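Side-chain contacts in BSU-2 beta-lactamase (Bacillus subtilis, PDB 6W5E), which probably hydrolyses the beta-lactam ring of penicillin-like antibiotics, as a class D beta-lactamase of the serine-dependent penicillin-recognising family: residues A[49-54]-A[60-65]; A[89-94]-A[130-135]; A[106-111]-A[217-222]; A[242-245]-A[250-253]; A[124-129]-A[162-167]. All blocks are in the same frame, centred on the assembly; numbering follows the deposited sequence. Where two conformers were deposited one is given.

In the fold
Contacts 1 and 4 belong to the central antiparallel sheet and meet where strands 48-54 and 236-244 run side by side. Contact 1 is rich in backbone hydrogen bonds and lies at the outer strand of the sheet. Contact 4 is a small, wholly buried apolar seat for helix 248-261. Contacts 2 and 5 share helix 126-136: contact 5 is the buried end, next to the carboxylated lysine at position 79, and contact 2 is a shallower patch bridged by water about 14 Å away, centre to centre. Contact 3, partly buried, joins two loops around one leucine. It neighbours contact 5, where Trp111 O pairs with Trp127 NE1.

Contact 1 (A[49-54]-A[60-65]); sequences TFILHD and TFVYNR
Backbone hydrogen bonds pair Phe50 with Tyr63 and Leu52 with Phe61. The shortest run from Tyr63 N to Phe50 O and from Phe61 N to Leu52 O, both 2.8 Å. Phe50 N lies farther from Tyr63 O, at 3.3 Å, and this oxygen also accepts the hydroxyl of Thr49 (OG1 to O 2.7 Å), so it is gripped twice. The Thr49 hydroxyl arrives nearly along the C=O axis, placed there by OG1 standing anti to the backbone N (chi1 180°).

These bonds build the beta hairpin of strands 48-54 and 59-63 at one edge of the main sheet. Its other flank is strand 236-244, which pairs with Thr49, Ile51 and His53.

His53 ND1 and Thr60 OG1 form a side-chain hydrogen bond (2.7 Å, nearly straight at 171°) across a non-hydrogen-bonded backbone pair, with the hydroxyl near the imidazole plane. On that face Ile51 CG2 also packs against Thr60 CG2 (3.7 Å) and, more loosely, Val62 CG2.

Aromatic packing takes the opposite face. Phe50 CD2 and Phe61 CE2 touch edge to edge at 4.0 Å, the two side chains crossing at about a right angle, while the Tyr63 ring stacks on Phe43.

Contact 2 (A[89-94]-A[130-135]); sequences VKAVRD and QALARD
Ala91 and Val92 lie just past the Schellman motif that closes helix 81-88, and they lean this connecting loop against the flank of helix 126-136. The receiving side chains are Leu132 and Asp135, one turn apart on that helix. Leu132 makes its contacts through one methyl, CD1, which touches Ala91 CB at 3.7 Å and Val92 CG1 at 3.9 Å. With CG trans to the backbone N (chi1 173°), the leucine swings off the helix far enough for CD1 to reach both residues. Val92 meets it almost perpendicularly, and both side chains also touch Leu117 of helix 117-122. Toward the surface, Ala91 CB lies 4.1 Å from Asp135 CB.

The polar groups are joined by a water. It donates to Ala91 O at 2.9 Å and to Asp135 OD2 at 2.7 Å, spending a proton on each. Loop and helix are therefore held by methyl packing on the inner side and by a hydrated bridge on the outer side, an arrangement that lets the Asp135 carboxylate keep the solvation its charge would be expected to require while its CB stays against the alanine.

Contact 3 (A[106-111]-A[217-222]); sequences REFESW and TRLTDM
Glu107 and Leu219 bring the two segments closest, yet their CA atoms remain 9.3 Å apart, so side chains alone span the space between these loops. Residues 106-111 end in a 3-10 turn, and residues 217-222 connect strands 209-217 and 225-233; Thr217 directly follows the Lys-Thr-Gly motif of penicillin-recognising enzymes. Leu219 projects from this inter-strand turn into an aromatic corner, where Phe108 CD2 lies 3.3 Å above the indole plane of Trp111. Leu219 CD1 meets Trp111 CH2 at 3.6 Å, the indole and the leucine arriving from opposite directions, and lies 3.9 Å from Phe108 CE2. Both rings present their edges to this methyl. Leu219 CD2 also rests on the rim of the Phe108 ring, 4.0 Å from CZ. Glu107, extended beyond CG, crosses Leu219 at a slant and sets OE1 3.9 Å from Leu219 CB. Trp111 NE1 bonds to Glu123 O, while Ile126 touches both Trp111 and Leu219. Malonate, probably from the crystallisation liquor, lies about 4 Å from the Leu219 side chain; Thr217 OG1 and Arg218 NH1 hydrogen-bond to malonate.

Contact 4 (A[242-245]-A[250-253]); sequences TNVD and KAKN
Thr242 and Val244, two residues apart on strand 236-244, turn their side chains the same way, toward Ala251 on helix 248-261. The alanine CB comes down on the pair from the helix side and reaches both: it is 3.9 Å from Val244 CG2 and 4.0 Å from Thr242 CG2, two methyls that are themselves 5.6 Å apart. Each residue offers one branch. In Val244, CG1 lies anti to the carbonyl carbon (chi1 -67°), which leaves CG2 between the backbone N and the carbonyl carbon and brings it against the helix. In Thr242 the methyl is trans to the backbone N, so that CG2 faces the helix while OG1 takes another direction, to a hydrogen bond with Thr255 OG1 one turn further along.

Thr242 CG2 also lies 3.7 Å from Ala251 O, an oxygen that accepts a hydrogen bond from the Thr255 hydroxyl as well. This is helix-on-sheet packing, in which the C-terminal helix covers one face of the central sheet. Ala251 touches Phe227 of the adjacent strand too, and Val244 touches Thr46. The chemistry is apolar where strand and helix press together, and the buried Thr242 hydroxyl is satisfied by Thr255, while its methyl serves the apolar contact with Ala251.

Contact 5 (A[124-129]-A[162-167]); sequences SAIWYY and FWLQSS
Ile126 and Leu164 join the start of helix 126-136 to the loop between helices 138-147 and 172-184, which probably corresponds to the omega loop of class D beta-lactamases. Residues 124-126 (Ser-Ala-Ile) match the Ser-X-Val motif of the family, with isoleucine in the third position.

Packing is closest between these two aliphatic side chains. They lie alongside one another, pointing opposite ways, and both branches engage: Ile126 CG2 lies 3.7 Å from Leu164 CD1, and Ile126 CD1 lies 4.0 Å from Leu164 CD2. CG2 can face the loop because it is trans to the backbone N of Ile126. Leu164 is backed in turn by its own neighbour, its CG lying above one face of the Trp163 indole.

The second point of contact is slacker. Trp163 CH2 approaches Tyr129 O obliquely at 3.9 Å, and Trp163 CZ2 is 4.5 Å from Tyr129 CB, while the tyrosine ring turns elsewhere, its OH hydrogen-bonding to Leu117 O. The accessible side is at Ile126, which is only partly buried and has malonate, probably from the crystallisation liquor, about 4 Å away. Ser166 OG hydrogen-bonds to malonate, as does Ser124 OG in the conformer given; such ions often mark pockets. At the inner end, Trp163 NE1 donates to OQ2 of the carboxylated lysine at position 79.

Contact 1 (A[49-54]-A[60-65])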
# COMPACT_ATOMS: atom_id res chain seq x y z
N THR A 49 -6.51 -8.53 -10.22
CA THR A 49 -6.87 -7.27 -10.86
C THR A 49 -5.65 -6.35 -10.85
O THR A 49 -4.77 -6.46 -10.00
CB THR A 49 -8.09 -6.64 -10.17
OG1 THR A 49 -8.44 -5.41 -10.82
CG2 THR A 49 -7.81 -6.37 -8.71
N PHE A 50 -5.61 -5.45 -11.83
CA PHE A 50 -4.55 -4.46 -11.94
C PHE A 50 -5.19 -3.15 -12.37
O PHE A 50 -6.00 -3.12 -13.30
CB PHE A 50 -3.51 -4.87 -12.99
CG PHE A 50 -2.46 -3.82 -13.26
CD1 PHE A 50 -1.43 -3.60 -12.36
CD2 PHE A 50 -2.50 -3.08 -14.43
CE1 PHE A 50 -0.47 -2.65 -12.61
CE2 PHE A 50 -1.53 -2.12 -14.69
CZ PHE A 50 -0.52 -1.91 -13.78
N ILE A 51 -4.81 -2.06 -11.69
CA ILE A 51 -5.32 -0.73 -11.96
C ILE A 51 -4.14 0.21 -12.13
O ILE A 51 -3.23 0.21 -11.29
CB ILE A 51 -6.23 -0.23 -10.82
CG1 ILE A 51 -7.35 -1.23 -10.54
CG2 ILE A 51 -6.77 1.15 -11.18
CD1 ILE A 51 -7.87 -1.16 -9.14
N LEU A 52 -4.16 1.02 -13.19
CA LEU A 52 -3.10 1.99 -13.44
C LEU A 52 -3.73 3.32 -13.79
O LEU A 52 -4.50 3.41 -14.75
CB LEU A 52 -2.16 1.53 -14.56
CG LEU A 52 -0.89 2.36 -14.73
CD1 LEU A 52 -0.01 2.28 -13.48
CD2 LEU A 52 -0.12 1.92 -15.98
N HIS A 53 -3.41 4.35 -13.02
CA HIS A 53 -3.95 5.69 -13.22
C HIS A 53 -2.84 6.65 -13.66
O HIS A 53 -1.84 6.80 -12.95
CB HIS A 53 -4.61 6.23 -11.96
CG HIS A 53 -5.16 7.61 -12.12
ND1 HIS A 53 -6.38 7.86 -12.71
CD2 HIS A 53 -4.63 8.82 -11.82
CE1 HIS A 53 -6.59 9.16 -12.75
NE2 HIS A 53 -5.54 9.77 -12.21
N ASP A 54 -3.05 7.30 -14.80
CA ASP A 54 -2.18 8.34 -15.33
C ASP A 54 -2.54 9.67 -14.67
O ASP A 54 -3.61 10.23 -14.93
CB ASP A 54 -2.43 8.40 -16.84
CG ASP A 54 -1.50 9.35 -17.58
OD1 ASP A 54 -1.04 10.36 -17.00
OD2 ASP A 54 -1.27 9.12 -18.79
N THR A 60 -7.65 6.09 -16.30
CA THR A 60 -7.47 4.89 -15.49
C THR A 60 -7.72 3.65 -16.33
O THR A 60 -8.77 3.53 -16.97
CB THR A 60 -8.44 4.89 -14.29
OG1 THR A 60 -8.28 6.11 -13.56
CG2 THR A 60 -8.16 3.71 -13.38
N PHE A 61 -6.75 2.73 -16.32
CA PHE A 61 -6.88 1.41 -16.91
C PHE A 61 -7.17 0.40 -15.81
O PHE A 61 -6.53 0.42 -14.75
CB PHE A 61 -5.57 1.02 -17.62
CG PHE A 61 -5.51 -0.41 -18.05
CD1 PHE A 61 -6.18 -0.83 -19.18
CD2 PHE A 61 -4.79 -1.35 -17.32
CE1 PHE A 61 -6.13 -2.15 -19.59
CE2 PHE A 61 -4.73 -2.67 -17.72
CZ PHE A 61 -5.41 -3.07 -18.85
N VAL A 62 -8.13 -0.50 -16.07
CA VAL A 62 -8.52 -1.53 -15.10
C VAL A 62 -8.59 -2.87 -15.82
O VAL A 62 -9.40 -3.04 -16.74
CB VAL A 62 -9.88 -1.22 -14.45
CG1 VAL A 62 -10.24 -2.32 -13.45
CG2 VAL A 62 -9.87 0.14 -13.76
N TYR A 63 -7.76 -3.82 -15.40
CA TYR A 63 -7.91 -5.22 -15.77
C TYR A 63 -8.73 -5.93 -14.70
O TYR A 63 -8.40 -5.86 -13.51
CB TYR A 63 -6.55 -5.90 -15.91
CG TYR A 63 -6.66 -7.42 -15.94
CD1 TYR A 63 -7.00 -8.09 -17.12
CD2 TYR A 63 -6.47 -8.17 -14.78
CE1 TYR A 63 -7.13 -9.48 -17.14
CE2 TYR A 63 -6.61 -9.56 -14.80
CZ TYR A 63 -6.94 -10.20 -15.97
OH TYR A 63 -7.07 -11.57 -15.97
N ASN A 64 -9.80 -6.62 -15.13
CA ASN A 64 -10.71 -7.37 -14.27
C ASN A 64 -11.54 -6.43 -13.40
O ASN A 64 -11.30 -6.28 -12.19
CB ASN A 64 -9.98 -8.44 -13.45
CG ASN A 64 -10.93 -9.43 -12.81
OD1 ASN A 64 -12.13 -9.19 -12.74
ND2 ASN A 64 -10.39 -10.55 -12.34
N ARG A 65 -12.55 -5.83 -14.02
CA ARG A 65 -13.39 -4.84 -13.35
C ARG A 65 -14.15 -5.46 -12.18
O ARG A 65 -14.32 -4.81 -11.13
CB ARG A 65 -14.34 -4.23 -14.38
CG ARG A 65 -15.46 -3.39 -13.82
CD ARG A 65 -14.97 -2.00 -13.46
NE ARG A 65 -14.11 -1.42 -14.49
CZ ARG A 65 -13.83 -0.13 -14.57
NH1 ARG A 65 -14.35 0.72 -13.69
NH2 ARG A 65 -13.03 0.32 -15.52

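Contact 2 (A[89-94]-A[130-135])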
# COMPACT_ATOMS: atom_id res chain seq x y z
N VAL A 89 -0.91 12.60 14.18
CA VAL A 89 -1.34 12.76 15.57
C VAL A 89 -0.19 12.68 16.55
O VAL A 89 -0.42 12.71 17.77
CB VAL A 89 -2.47 11.79 15.98
CG1 VAL A 89 -3.63 11.84 14.99
CG2 VAL A 89 -1.94 10.36 16.17
N LYS A 90 1.04 12.56 16.06
CA LYS A 90 2.25 12.52 16.89
C LYS A 90 2.32 11.29 17.80
O LYS A 90 2.96 11.32 18.85
CB LYS A 90 2.46 13.83 17.67
CG LYS A 90 2.42 15.06 16.78
CD LYS A 90 2.81 16.32 17.52
N ALA A 91 1.68 10.19 17.39
CA ALA A 91 1.89 8.92 18.08
C ALA A 91 3.26 8.33 17.77
O ALA A 91 3.75 7.49 18.54
CB ALA A 91 0.79 7.91 17.73
N VAL A 92 3.87 8.73 16.66
CA VAL A 92 5.25 8.44 16.32
C VAL A 92 5.89 9.73 15.84
O VAL A 92 5.21 10.61 15.29
CB VAL A 92 5.40 7.32 15.26
CG1 VAL A 92 5.19 5.95 15.88
CG2 VAL A 92 4.44 7.54 14.09
N ARG A 93 7.21 9.83 16.02
CA ARG A 93 7.92 11.09 15.79
C ARG A 93 8.28 11.28 14.32
O ARG A 93 8.13 12.38 13.77
CB ARG A 93 9.17 11.13 16.66
CG ARG A 93 9.94 12.44 16.67
CD ARG A 93 11.38 12.22 17.12
NE ARG A 93 12.00 11.17 16.32
CZ ARG A 93 12.44 10.01 16.81
NH1 ARG A 93 12.34 9.74 18.11
NH2 ARG A 93 12.96 9.11 15.99
N ASP A 94 8.77 10.23 13.66
CA ASP A 94 9.26 10.29 12.28
C ASP A 94 9.53 8.85 11.84
O ASP A 94 9.19 7.89 12.55
CB ASP A 94 10.47 11.22 12.13
CG ASP A 94 11.65 10.82 13.03
OD1 ASP A 94 11.83 9.62 13.34
OD2 ASP A 94 12.43 11.73 13.41
N GLN A 130 1.08 -2.68 15.07
CA GLN A 130 0.06 -2.98 16.08
C GLN A 130 0.24 -2.07 17.30
O GLN A 130 -0.74 -1.54 17.83
CB GLN A 130 0.11 -4.46 16.46
CG GLN A 130 -0.41 -5.36 15.35
CD GLN A 130 -0.24 -6.83 15.67
OE1 GLN A 130 0.83 -7.27 16.09
NE2 GLN A 130 -1.30 -7.60 15.45
N ALA A 131 1.48 -1.87 17.74
CA ALA A 131 1.72 -0.92 18.84
C ALA A 131 1.29 0.49 18.45
O ALA A 131 0.68 1.21 19.26
CB ALA A 131 3.19 -0.96 19.24
N LEU A 132 1.60 0.91 17.22
CA LEU A 132 1.18 2.22 16.76
C LEU A 132 -0.34 2.35 16.76
O LEU A 132 -0.89 3.34 17.24
CB LEU A 132 1.73 2.47 15.35
CG LEU A 132 1.23 3.73 14.66
CD1 LEU A 132 1.45 4.97 15.52
CD2 LEU A 132 1.92 3.89 13.30
N ALA A 133 -1.04 1.35 16.22
CA ALA A 133 -2.50 1.40 16.19
C ALA A 133 -3.08 1.52 17.59
O ALA A 133 -4.03 2.29 17.81
CB ALA A 133 -3.05 0.15 15.50
N ARG A 134 -2.52 0.79 18.56
CA ARG A 134 -2.99 0.90 19.93
C ARG A 134 -2.84 2.32 20.47
O ARG A 134 -3.72 2.82 21.18
CB ARG A 134 -2.27 -0.11 20.82
CG ARG A 134 -2.62 -1.57 20.55
CD ARG A 134 -2.13 -2.50 21.65
NE ARG A 134 -0.67 -2.62 21.69
CZ ARG A 134 0.03 -3.51 21.00
NH1 ARG A 134 -0.60 -4.37 20.20
NH2 ARG A 134 1.36 -3.55 21.11
N ASP A 135 -1.73 3.00 20.12
CA ASP A 135 -1.54 4.37 20.57
C ASP A 135 -2.48 5.33 19.85
O ASP A 135 -2.90 6.34 20.43
CB ASP A 135 -0.09 4.80 20.32
CG ASP A 135 0.88 4.26 21.38
OD1 ASP A 135 0.44 3.87 22.48
OD2 ASP A 135 2.09 4.27 21.10
O HOH W 1 3.27 4.63 18.74

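Contact 3 (A[106-111]-A[217-222])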
# COMPACT_ATOMS: atom_id res chain seq x y z
N ARG A 106 9.30 -14.47 15.76
CA ARG A 106 8.09 -14.49 14.94
C ARG A 106 8.40 -15.05 13.55
O ARG A 106 9.52 -15.51 13.28
CB ARG A 106 7.44 -13.10 14.94
CG ARG A 106 6.88 -12.73 16.30
CD ARG A 106 6.23 -11.36 16.31
NE ARG A 106 5.65 -11.08 17.62
CZ ARG A 106 6.29 -10.46 18.61
NH1 ARG A 106 7.54 -10.04 18.44
NH2 ARG A 106 5.68 -10.26 19.77
N GLU A 107 7.41 -14.97 12.66
CA GLU A 107 7.43 -15.78 11.45
C GLU A 107 8.61 -15.45 10.54
O GLU A 107 9.18 -16.34 9.90
CB GLU A 107 6.10 -15.65 10.70
CG GLU A 107 6.02 -16.49 9.43
CD GLU A 107 4.74 -16.28 8.65
OE1 GLU A 107 3.81 -15.63 9.18
OE2 GLU A 107 4.65 -16.78 7.51
N PHE A 108 9.00 -14.18 10.46
CA PHE A 108 10.07 -13.74 9.58
C PHE A 108 11.22 -13.20 10.40
O PHE A 108 11.01 -12.38 11.30
CB PHE A 108 9.56 -12.69 8.58
CG PHE A 108 8.47 -13.20 7.68
CD1 PHE A 108 8.78 -13.98 6.58
CD2 PHE A 108 7.15 -12.91 7.94
CE1 PHE A 108 7.78 -14.46 5.75
CE2 PHE A 108 6.14 -13.39 7.11
CZ PHE A 108 6.46 -14.16 6.01
N GLU A 109 12.44 -13.65 10.10
CA GLU A 109 13.58 -13.22 10.89
C GLU A 109 13.80 -11.71 10.82
O GLU A 109 14.31 -11.11 11.78
CB GLU A 109 14.84 -13.99 10.50
CG GLU A 109 16.09 -13.63 11.32
CD GLU A 109 15.94 -13.89 12.82
OE1 GLU A 109 14.98 -14.58 13.23
OE2 GLU A 109 16.80 -13.40 13.58
N SER A 110 13.40 -11.07 9.72
CA SER A 110 13.52 -9.61 9.62
C SER A 110 12.65 -8.89 10.64
O SER A 110 12.86 -7.70 10.88
CB SER A 110 13.18 -9.13 8.21
OG SER A 110 11.81 -9.35 7.93
N TRP A 111 11.67 -9.57 11.22
CA TRP A 111 10.83 -9.00 12.27
C TRP A 111 11.47 -9.09 13.65
O TRP A 111 11.02 -8.39 14.57
CB TRP A 111 9.51 -9.75 12.33
CG TRP A 111 8.63 -9.59 11.12
CD1 TRP A 111 8.88 -8.84 10.00
CD2 TRP A 111 7.35 -10.19 10.91
NE1 TRP A 111 7.83 -8.93 9.12
CE2 TRP A 111 6.88 -9.76 9.65
CE3 TRP A 111 6.55 -11.06 11.67
CZ2 TRP A 111 5.65 -10.16 9.14
CZ3 TRP A 111 5.33 -11.46 11.16
CH2 TRP A 111 4.89 -11.01 9.90
N THR A 217 0.05 -9.35 2.33
CA THR A 217 -0.24 -10.77 2.15
C THR A 217 -1.07 -11.25 3.33
O THR A 217 -0.81 -10.87 4.47
CB THR A 217 1.04 -11.61 2.12
OG1 THR A 217 1.96 -11.09 1.15
CG2 THR A 217 0.75 -13.09 1.80
N ARG A 218 -2.07 -12.08 3.06
CA ARG A 218 -2.70 -12.84 4.12
C ARG A 218 -1.77 -14.00 4.43
O ARG A 218 -1.69 -14.98 3.69
CB ARG A 218 -4.09 -13.32 3.70
CG ARG A 218 -4.84 -13.98 4.84
CD ARG A 218 -6.27 -14.23 4.46
NE ARG A 218 -6.36 -15.29 3.47
CZ ARG A 218 -7.28 -15.34 2.52
NH1 ARG A 218 -7.30 -16.34 1.66
NH2 ARG A 218 -8.20 -14.38 2.43
N LEU A 219 -1.03 -13.88 5.53
CA LEU A 219 0.03 -14.82 5.86
C LEU A 219 -0.51 -16.14 6.39
O LEU A 219 0.25 -17.10 6.48
CB LEU A 219 0.98 -14.20 6.88
CG LEU A 219 1.70 -12.93 6.40
CD1 LEU A 219 2.46 -12.27 7.54
CD2 LEU A 219 2.63 -13.24 5.24
N THR A 220 -1.79 -16.20 6.75
CA THR A 220 -2.36 -17.45 7.25
C THR A 220 -2.26 -18.56 6.20
O THR A 220 -2.02 -19.72 6.55
CB THR A 220 -3.81 -17.24 7.68
OG1 THR A 220 -4.57 -16.72 6.58
CG2 THR A 220 -3.89 -16.25 8.84
N ASP A 221 -2.42 -18.21 4.92
CA ASP A 221 -2.41 -19.21 3.86
C ASP A 221 -1.80 -18.70 2.56
O ASP A 221 -1.90 -19.40 1.54
CB ASP A 221 -3.83 -19.69 3.58
CG ASP A 221 -4.74 -18.59 3.08
OD1 ASP A 221 -4.33 -17.40 3.05
OD2 ASP A 221 -5.88 -18.90 2.70
N MET A 222 -1.22 -17.50 2.54
CA MET A 222 -0.64 -16.90 1.34
C MET A 222 -1.66 -16.77 0.21
O MET A 222 -1.31 -16.83 -0.97
CB MET A 222 0.62 -17.65 0.88
CG MET A 222 1.62 -17.92 1.98
SD MET A 222 2.35 -16.39 2.59
CE MET A 222 3.29 -15.87 1.17

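Contact 4 (A[242-245]-A[250-253])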
# COMPACT_ATOMS: atom_id res chain seq x y z
N THR A 242 -2.39 -3.62 -7.51
CA THR A 242 -2.48 -5.01 -7.93
C THR A 242 -2.98 -5.85 -6.77
O THR A 242 -2.53 -5.67 -5.63
CB THR A 242 -1.12 -5.52 -8.39
OG1 THR A 242 -0.65 -4.67 -9.44
CG2 THR A 242 -1.20 -6.96 -8.89
N ASN A 243 -3.92 -6.75 -7.04
CA ASN A 243 -4.50 -7.59 -6.01
C ASN A 243 -4.74 -8.97 -6.61
O ASN A 243 -5.23 -9.08 -7.73
CB ASN A 243 -5.82 -6.97 -5.52
CG ASN A 243 -6.69 -7.94 -4.77
OD1 ASN A 243 -7.56 -8.58 -5.36
ND2 ASN A 243 -6.48 -8.05 -3.46
N VAL A 244 -4.36 -10.02 -5.87
CA VAL A 244 -4.33 -11.39 -6.40
C VAL A 244 -4.73 -12.39 -5.31
O VAL A 244 -4.60 -12.13 -4.11
CB VAL A 244 -2.93 -11.78 -6.97
CG1 VAL A 244 -2.60 -10.97 -8.21
CG2 VAL A 244 -1.85 -11.62 -5.90
N ASP A 245 -5.18 -13.56 -5.76
CA ASP A 245 -5.39 -14.71 -4.89
C ASP A 245 -4.08 -15.49 -4.71
O ASP A 245 -4.02 -16.70 -4.96
CB ASP A 245 -6.53 -15.60 -5.43
CG ASP A 245 -6.12 -16.42 -6.66
OD1 ASP A 245 -5.33 -15.92 -7.48
OD2 ASP A 245 -6.61 -17.57 -6.80
N LYS A 250 3.96 -12.18 -5.28
CA LYS A 250 3.41 -12.38 -6.62
C LYS A 250 2.80 -11.09 -7.16
O LYS A 250 3.03 -10.72 -8.31
CB LYS A 250 2.37 -13.50 -6.60
CG LYS A 250 1.72 -13.77 -7.95
CD LYS A 250 2.71 -14.28 -8.98
CE LYS A 250 1.99 -14.89 -10.18
NZ LYS A 250 2.93 -15.44 -11.19
N ALA A 251 2.02 -10.38 -6.33
CA ALA A 251 1.44 -9.12 -6.76
C ALA A 251 2.53 -8.13 -7.16
O ALA A 251 2.41 -7.42 -8.17
CB ALA A 251 0.57 -8.54 -5.65
N LYS A 252 3.61 -8.06 -6.38
CA LYS A 252 4.68 -7.12 -6.69
C LYS A 252 5.40 -7.52 -7.98
O LYS A 252 5.69 -6.67 -8.82
CB LYS A 252 5.67 -7.05 -5.53
CG LYS A 252 6.81 -6.05 -5.75
CD LYS A 252 7.77 -6.04 -4.57
CE LYS A 252 8.89 -5.05 -4.81
NZ LYS A 252 9.88 -5.01 -3.69
N ASN A 253 5.68 -8.82 -8.14
CA ASN A 253 6.37 -9.26 -9.35
C ASN A 253 5.53 -8.99 -10.60
O ASN A 253 6.07 -8.61 -11.64
CB ASN A 253 6.72 -10.75 -9.25
CG ASN A 253 7.80 -11.02 -8.23
OD1 ASN A 253 8.51 -10.10 -7.80
ND2 ASN A 253 7.96 -12.28 -7.84

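Contact 5 (A[124-129]-A[162-167])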
# COMPACT_ATOMS: atom_id res chain seq x y z
N SER A 124 7.61 -5.04 6.63
CA SER A 124 6.25 -5.43 7.00
C SER A 124 6.20 -6.05 8.40
O SER A 124 5.55 -7.07 8.62
CB SER A 124 5.60 -6.32 5.95
OG SER A 124 4.24 -5.98 5.83
N ALA A 125 6.89 -5.42 9.34
CA ALA A 125 6.93 -5.90 10.73
C ALA A 125 5.63 -5.51 11.42
O ALA A 125 5.49 -4.41 11.98
CB ALA A 125 8.16 -5.37 11.45
N ILE A 126 4.66 -6.43 11.38
CA ILE A 126 3.30 -6.16 11.85
C ILE A 126 3.29 -5.68 13.30
O ILE A 126 2.54 -4.76 13.65
CB ILE A 126 2.43 -7.42 11.65
CG1 ILE A 126 2.30 -7.73 10.15
CG2 ILE A 126 1.07 -7.24 12.29
CD1 ILE A 126 1.53 -9.01 9.84
N TRP A 127 4.11 -6.28 14.17
CA TRP A 127 4.05 -5.97 15.59
C TRP A 127 4.28 -4.49 15.87
O TRP A 127 3.68 -3.92 16.79
CB TRP A 127 5.04 -6.84 16.38
CG TRP A 127 6.51 -6.61 16.11
CD1 TRP A 127 7.31 -7.36 15.30
CD2 TRP A 127 7.35 -5.62 16.72
NE1 TRP A 127 8.60 -6.87 15.34
CE2 TRP A 127 8.65 -5.81 16.20
CE3 TRP A 127 7.13 -4.58 17.63
CZ2 TRP A 127 9.73 -5.00 16.58
CZ3 TRP A 127 8.21 -3.77 18.00
CH2 TRP A 127 9.49 -4.00 17.48
N TYR A 128 5.16 -3.85 15.10
CA TYR A 128 5.41 -2.42 15.29
C TYR A 128 4.13 -1.62 15.03
O TYR A 128 3.76 -0.74 15.81
CB TYR A 128 6.53 -1.97 14.35
CG TYR A 128 6.90 -0.51 14.54
CD1 TYR A 128 6.06 0.51 14.09
CD2 TYR A 128 8.09 -0.16 15.18
CE1 TYR A 128 6.37 1.83 14.30
CE2 TYR A 128 8.42 1.17 15.37
CZ TYR A 128 7.55 2.16 14.93
OH TYR A 128 7.84 3.48 15.14
N TYR A 129 3.46 -1.92 13.92
CA TYR A 129 2.27 -1.17 13.55
C TYR A 129 1.08 -1.50 14.45
O TYR A 129 0.17 -0.68 14.59
CB TYR A 129 1.97 -1.33 12.06
CG TYR A 129 2.82 -0.40 11.22
CD1 TYR A 129 4.19 -0.62 11.05
CD2 TYR A 129 2.28 0.75 10.66
CE1 TYR A 129 4.97 0.25 10.29
CE2 TYR A 129 3.04 1.61 9.90
CZ TYR A 129 4.39 1.37 9.74
OH TYR A 129 5.13 2.26 9.00
N PHE A 162 -7.67 -5.21 13.05
CA PHE A 162 -8.77 -5.04 12.10
C PHE A 162 -8.34 -5.08 10.64
O PHE A 162 -9.19 -5.35 9.79
CB PHE A 162 -9.55 -3.75 12.38
CG PHE A 162 -8.75 -2.48 12.22
CD1 PHE A 162 -8.54 -1.91 10.97
CD2 PHE A 162 -8.23 -1.83 13.33
CE1 PHE A 162 -7.82 -0.75 10.84
CE2 PHE A 162 -7.50 -0.66 13.20
CZ PHE A 162 -7.30 -0.11 11.95
N TRP A 163 -7.08 -4.80 10.33
CA TRP A 163 -6.63 -4.78 8.94
C TRP A 163 -6.04 -6.11 8.49
O TRP A 163 -5.63 -6.23 7.32
CB TRP A 163 -5.61 -3.66 8.69
CG TRP A 163 -4.30 -3.81 9.42
CD1 TRP A 163 -3.15 -4.37 8.94
CD2 TRP A 163 -4.00 -3.36 10.75
NE1 TRP A 163 -2.16 -4.31 9.88
CE2 TRP A 163 -2.65 -3.69 11.00
CE3 TRP A 163 -4.74 -2.71 11.74
CZ2 TRP A 163 -2.03 -3.39 12.22
CZ3 TRP A 163 -4.12 -2.42 12.94
CH2 TRP A 163 -2.78 -2.76 13.17
N LEU A 164 -6.01 -7.10 9.37
CA LEU A 164 -5.34 -8.38 9.14
C LEU A 164 -6.39 -9.48 9.07
O LEU A 164 -6.78 -10.04 10.10
CB LEU A 164 -4.34 -8.66 10.25
CG LEU A 164 -3.24 -7.61 10.40
CD1 LEU A 164 -2.59 -7.74 11.76
CD2 LEU A 164 -2.22 -7.79 9.30
N GLN A 165 -6.82 -9.81 7.85
CA GLN A 165 -7.81 -10.86 7.57
C GLN A 165 -8.97 -10.80 8.56
O GLN A 165 -9.38 -11.80 9.16
CB GLN A 165 -7.17 -12.25 7.45
CG GLN A 165 -6.56 -12.85 8.70
CD GLN A 165 -5.13 -12.40 8.95
OE1 GLN A 165 -4.47 -11.81 8.09
NE2 GLN A 165 -4.63 -12.69 10.15
N SER A 166 -9.51 -9.60 8.72
CA SER A 166 -10.46 -9.32 9.79
C SER A 166 -11.61 -8.47 9.25
O SER A 166 -12.12 -8.73 8.16
CB SER A 166 -9.73 -8.63 10.95
OG SER A 166 -10.56 -8.38 12.08
N SER A 167 -12.01 -7.45 10.01
CA SER A 167 -13.25 -6.73 9.74
C SER A 167 -13.13 -5.70 8.63
O SER A 167 -14.10 -5.46 7.90
CB SER A 167 -13.77 -6.08 11.02
OG SER A 167 -12.83 -5.13 11.52